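Local coordinates for protein alcohol dehydrogenase IV (Corynebacterium glutamicum, PDB 3IV7) that belongs to the iron-containing alcohol dehydrogenase family and probably works as an NAD-dependent maleylacetate reductase, at residues 156-167 with 209-220. Sequence-based numbering, arbitrary orientation.
Sequences SELTMSLPVEMS and IVANPHSIEGRD
R219, in the first turn of helix 216-236, reaches into the connection between strand 151-154 and helix 164-181, where the nucleotide-binding-type parallel sheet passes into the helical half of the fold of the iron-containing alcohol dehydrogenase family. Its long chain, bent at chi2 (-69°), turns NE and NH2 back to P213 O in the turn between the two helices, while NH1 and NH2 still reach the other segment; a flat guanidinium suits this collecting of acceptors from both sides. R219 NH2 gives a bond to L162 O at 2.9 Å, lying in that carbonyl's plane, while R219 NH1 meets S167 OG at 2.9 Å and also Y122 OH. T159 O sits 3.1 Å from R219 CZ, over one face; I209 CG2 covers the other. S167 is small enough to fit here, and its hydroxyl donates to P163 O while accepting from the arginine.

Farther along, the short hydroxyl of S156 donates from OG to D220 OD1 at 2.6 Å from above the carboxylate plane, and a water links S156 N to the same oxygen. M160, selenomethionine here, bends its unbranched chain to put CE 3.6 Å from R219 CG. Branched V164 sets CG2 3.6 Å from P213 CG and CG1 against V210 CG2. Held at its edges and sandwiched between T159 O and I209, the guanidinium is fixed in rotation, its positive charge probably offset by the partial negative charges of L162 O, P213 O and T159 O.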
# COMPACT_ATOMS: atom_id res chain seq x y z
N SER A 156 14.63 13.60 -6.83
CA SER A 156 15.33 13.15 -8.03
C SER A 156 16.48 14.06 -8.44
O SER A 156 17.31 13.66 -9.24
CB SER A 156 14.34 12.98 -9.19
OG SER A 156 13.65 14.19 -9.44
N GLU A 157 16.55 15.27 -7.89
CA GLU A 157 17.70 16.13 -8.13
C GLU A 157 18.96 15.47 -7.60
O GLU A 157 20.04 15.65 -8.16
CB GLU A 157 17.53 17.52 -7.48
CG GLU A 157 18.76 18.46 -7.71
CD GLU A 157 18.45 19.95 -7.43
OE1 GLU A 157 17.79 20.26 -6.40
OE2 GLU A 157 18.89 20.80 -8.22
N LEU A 158 18.82 14.68 -6.54
CA LEU A 158 19.94 13.98 -5.92
C LEU A 158 20.39 12.77 -6.76
O LEU A 158 21.36 12.15 -6.45
CB LEU A 158 19.56 13.51 -4.50
CG LEU A 158 18.99 14.59 -3.56
CD1 LEU A 158 18.67 13.97 -2.19
CD2 LEU A 158 19.96 15.81 -3.42
N THR A 159 19.62 12.42 -7.79
CA THR A 159 19.94 11.32 -8.66
C THR A 159 20.47 11.78 -10.03
O THR A 159 20.80 10.95 -10.89
CB THR A 159 18.69 10.39 -8.88
OG1 THR A 159 17.63 11.15 -9.47
CG2 THR A 159 18.21 9.83 -7.59
N MSE A 160 20.53 13.11 -10.25
CA MSE A 160 20.94 13.62 -11.53
C MSE A 160 22.37 13.22 -11.87
O MSE A 160 22.68 13.00 -13.02
CB MSE A 160 20.79 15.15 -11.58
CG MSE A 160 19.33 15.62 -11.45
SE MSE A 160 18.34 15.42 -13.07
CE MSE A 160 16.68 14.78 -12.38
N SER A 161 23.22 13.11 -10.87
CA SER A 161 24.61 12.74 -11.10
C SER A 161 24.85 11.23 -11.05
O SER A 161 25.96 10.81 -11.19
CB SER A 161 25.50 13.42 -10.08
OG SER A 161 25.15 12.97 -8.80
N LEU A 162 23.82 10.42 -10.80
CA LEU A 162 24.01 8.96 -10.79
C LEU A 162 24.37 8.50 -12.21
O LEU A 162 23.60 8.74 -13.15
CB LEU A 162 22.76 8.26 -10.33
CG LEU A 162 22.93 6.80 -9.94
CD1 LEU A 162 23.94 6.69 -8.80
CD2 LEU A 162 21.58 6.29 -9.53
N PRO A 163 25.54 7.86 -12.38
CA PRO A 163 25.92 7.48 -13.74
C PRO A 163 24.89 6.58 -14.40
O PRO A 163 24.21 5.82 -13.73
CB PRO A 163 27.26 6.76 -13.54
CG PRO A 163 27.83 7.38 -12.33
CD PRO A 163 26.64 7.60 -11.42
N VAL A 164 24.79 6.64 -15.71
CA VAL A 164 23.79 5.87 -16.45
C VAL A 164 23.92 4.35 -16.21
O VAL A 164 22.94 3.68 -15.91
CB VAL A 164 23.85 6.14 -17.96
CG1 VAL A 164 22.87 5.25 -18.68
CG2 VAL A 164 23.57 7.63 -18.26
N GLU A 165 25.13 3.83 -16.28
CA GLU A 165 25.33 2.39 -16.06
C GLU A 165 24.84 1.94 -14.68
O GLU A 165 24.07 0.99 -14.57
CB GLU A 165 26.80 2.00 -16.29
CG GLU A 165 27.17 2.11 -17.73
CD GLU A 165 28.59 1.60 -18.04
OE1 GLU A 165 29.36 1.32 -17.10
OE2 GLU A 165 28.90 1.46 -19.25
N MSE A 166 25.26 2.65 -13.63
CA MSE A 166 24.76 2.35 -12.28
C MSE A 166 23.23 2.55 -12.17
O MSE A 166 22.54 1.75 -11.53
CB MSE A 166 25.48 3.20 -11.24
CG MSE A 166 24.99 3.01 -9.81
SE MSE A 166 25.09 1.12 -9.17
CE MSE A 166 24.26 1.39 -7.35
N SER A 167 22.72 3.60 -12.82
CA SER A 167 21.30 3.92 -12.79
C SER A 167 20.51 2.75 -13.39
O SER A 167 19.47 2.34 -12.85
CB SER A 167 21.00 5.20 -13.59
OG SER A 167 21.65 6.35 -13.07
N ILE A 209 16.01 7.88 -18.80
CA ILE A 209 17.29 8.22 -18.15
C ILE A 209 18.47 7.95 -19.10
O ILE A 209 19.43 8.73 -19.15
CB ILE A 209 17.48 7.43 -16.82
CG1 ILE A 209 16.47 7.92 -15.78
CG2 ILE A 209 18.96 7.57 -16.30
CD1 ILE A 209 16.23 7.01 -14.66
N VAL A 210 18.38 6.87 -19.88
CA VAL A 210 19.45 6.55 -20.87
C VAL A 210 19.42 7.55 -22.01
O VAL A 210 20.44 8.04 -22.44
CB VAL A 210 19.29 5.12 -21.43
CG1 VAL A 210 20.26 4.89 -22.60
CG2 VAL A 210 19.49 4.06 -20.29
N ALA A 211 18.21 7.89 -22.46
CA ALA A 211 18.01 8.92 -23.45
C ALA A 211 18.49 10.33 -22.97
O ALA A 211 18.97 11.14 -23.78
CB ALA A 211 16.49 8.97 -23.89
N ASN A 212 18.31 10.59 -21.69
CA ASN A 212 18.70 11.86 -21.06
C ASN A 212 18.93 11.63 -19.57
O ASN A 212 17.97 11.47 -18.78
CB ASN A 212 17.63 12.93 -21.26
CG ASN A 212 18.02 14.29 -20.61
OD1 ASN A 212 19.08 14.43 -20.01
ND2 ASN A 212 17.17 15.28 -20.78
N PRO A 213 20.20 11.54 -19.17
CA PRO A 213 20.51 11.25 -17.74
C PRO A 213 19.92 12.27 -16.75
O PRO A 213 19.82 11.98 -15.56
CB PRO A 213 22.05 11.29 -17.69
CG PRO A 213 22.47 10.97 -19.09
CD PRO A 213 21.42 11.54 -20.00
N HIS A 214 19.52 13.44 -17.24
CA HIS A 214 18.92 14.48 -16.38
C HIS A 214 17.40 14.64 -16.58
O HIS A 214 16.83 15.66 -16.19
CB HIS A 214 19.60 15.82 -16.64
CG HIS A 214 21.03 15.83 -16.25
ND1 HIS A 214 21.94 16.69 -16.82
CD2 HIS A 214 21.73 15.01 -15.44
CE1 HIS A 214 23.13 16.46 -16.29
NE2 HIS A 214 23.04 15.43 -15.47
N SER A 215 16.76 13.66 -17.23
CA SER A 215 15.29 13.70 -17.42
C SER A 215 14.60 13.69 -16.06
O SER A 215 14.71 12.71 -15.29
CB SER A 215 14.83 12.50 -18.21
OG SER A 215 13.40 12.41 -18.21
N ILE A 216 13.95 14.78 -15.71
CA ILE A 216 13.24 14.82 -14.42
C ILE A 216 12.11 13.77 -14.48
O ILE A 216 11.95 12.97 -13.56
CB ILE A 216 12.68 16.24 -14.07
CG1 ILE A 216 13.87 17.21 -13.86
CG2 ILE A 216 11.76 16.16 -12.75
CD1 ILE A 216 13.45 18.67 -13.63
N GLU A 217 11.39 13.72 -15.60
CA GLU A 217 10.31 12.74 -15.74
C GLU A 217 10.83 11.31 -15.50
O GLU A 217 10.30 10.57 -14.66
CB GLU A 217 9.66 12.84 -17.11
CG GLU A 217 8.43 11.94 -17.27
CD GLU A 217 7.79 12.09 -18.64
OE1 GLU A 217 7.95 13.13 -19.24
OE2 GLU A 217 7.15 11.14 -19.10
N GLY A 218 11.92 10.95 -16.17
CA GLY A 218 12.48 9.60 -16.04
C GLY A 218 13.05 9.31 -14.68
O GLY A 218 12.83 8.21 -14.10
N ARG A 219 13.78 10.27 -14.13
CA ARG A 219 14.34 10.11 -12.81
C ARG A 219 13.26 9.97 -11.72
O ARG A 219 13.45 9.23 -10.73
CB ARG A 219 15.27 11.25 -12.48
CG ARG A 219 16.57 11.27 -13.33
CD ARG A 219 17.46 10.16 -12.99
NE ARG A 219 18.78 10.29 -13.59
CZ ARG A 219 19.77 9.43 -13.42
NH1 ARG A 219 19.61 8.32 -12.66
NH2 ARG A 219 20.95 9.66 -14.02
N ASP A 220 12.16 10.68 -11.88
CA ASP A 220 11.06 10.58 -10.91
C ASP A 220 10.41 9.22 -11.03
O ASP A 220 10.19 8.55 -10.04
CB ASP A 220 10.01 11.68 -11.12
CG ASP A 220 10.44 13.04 -10.57
OD1 ASP A 220 11.26 13.07 -9.62
OD2 ASP A 220 9.88 14.06 -11.02
O HOH W 1 11.70 13.68 -6.76
O HOH W 2 15.93 9.03 -10.02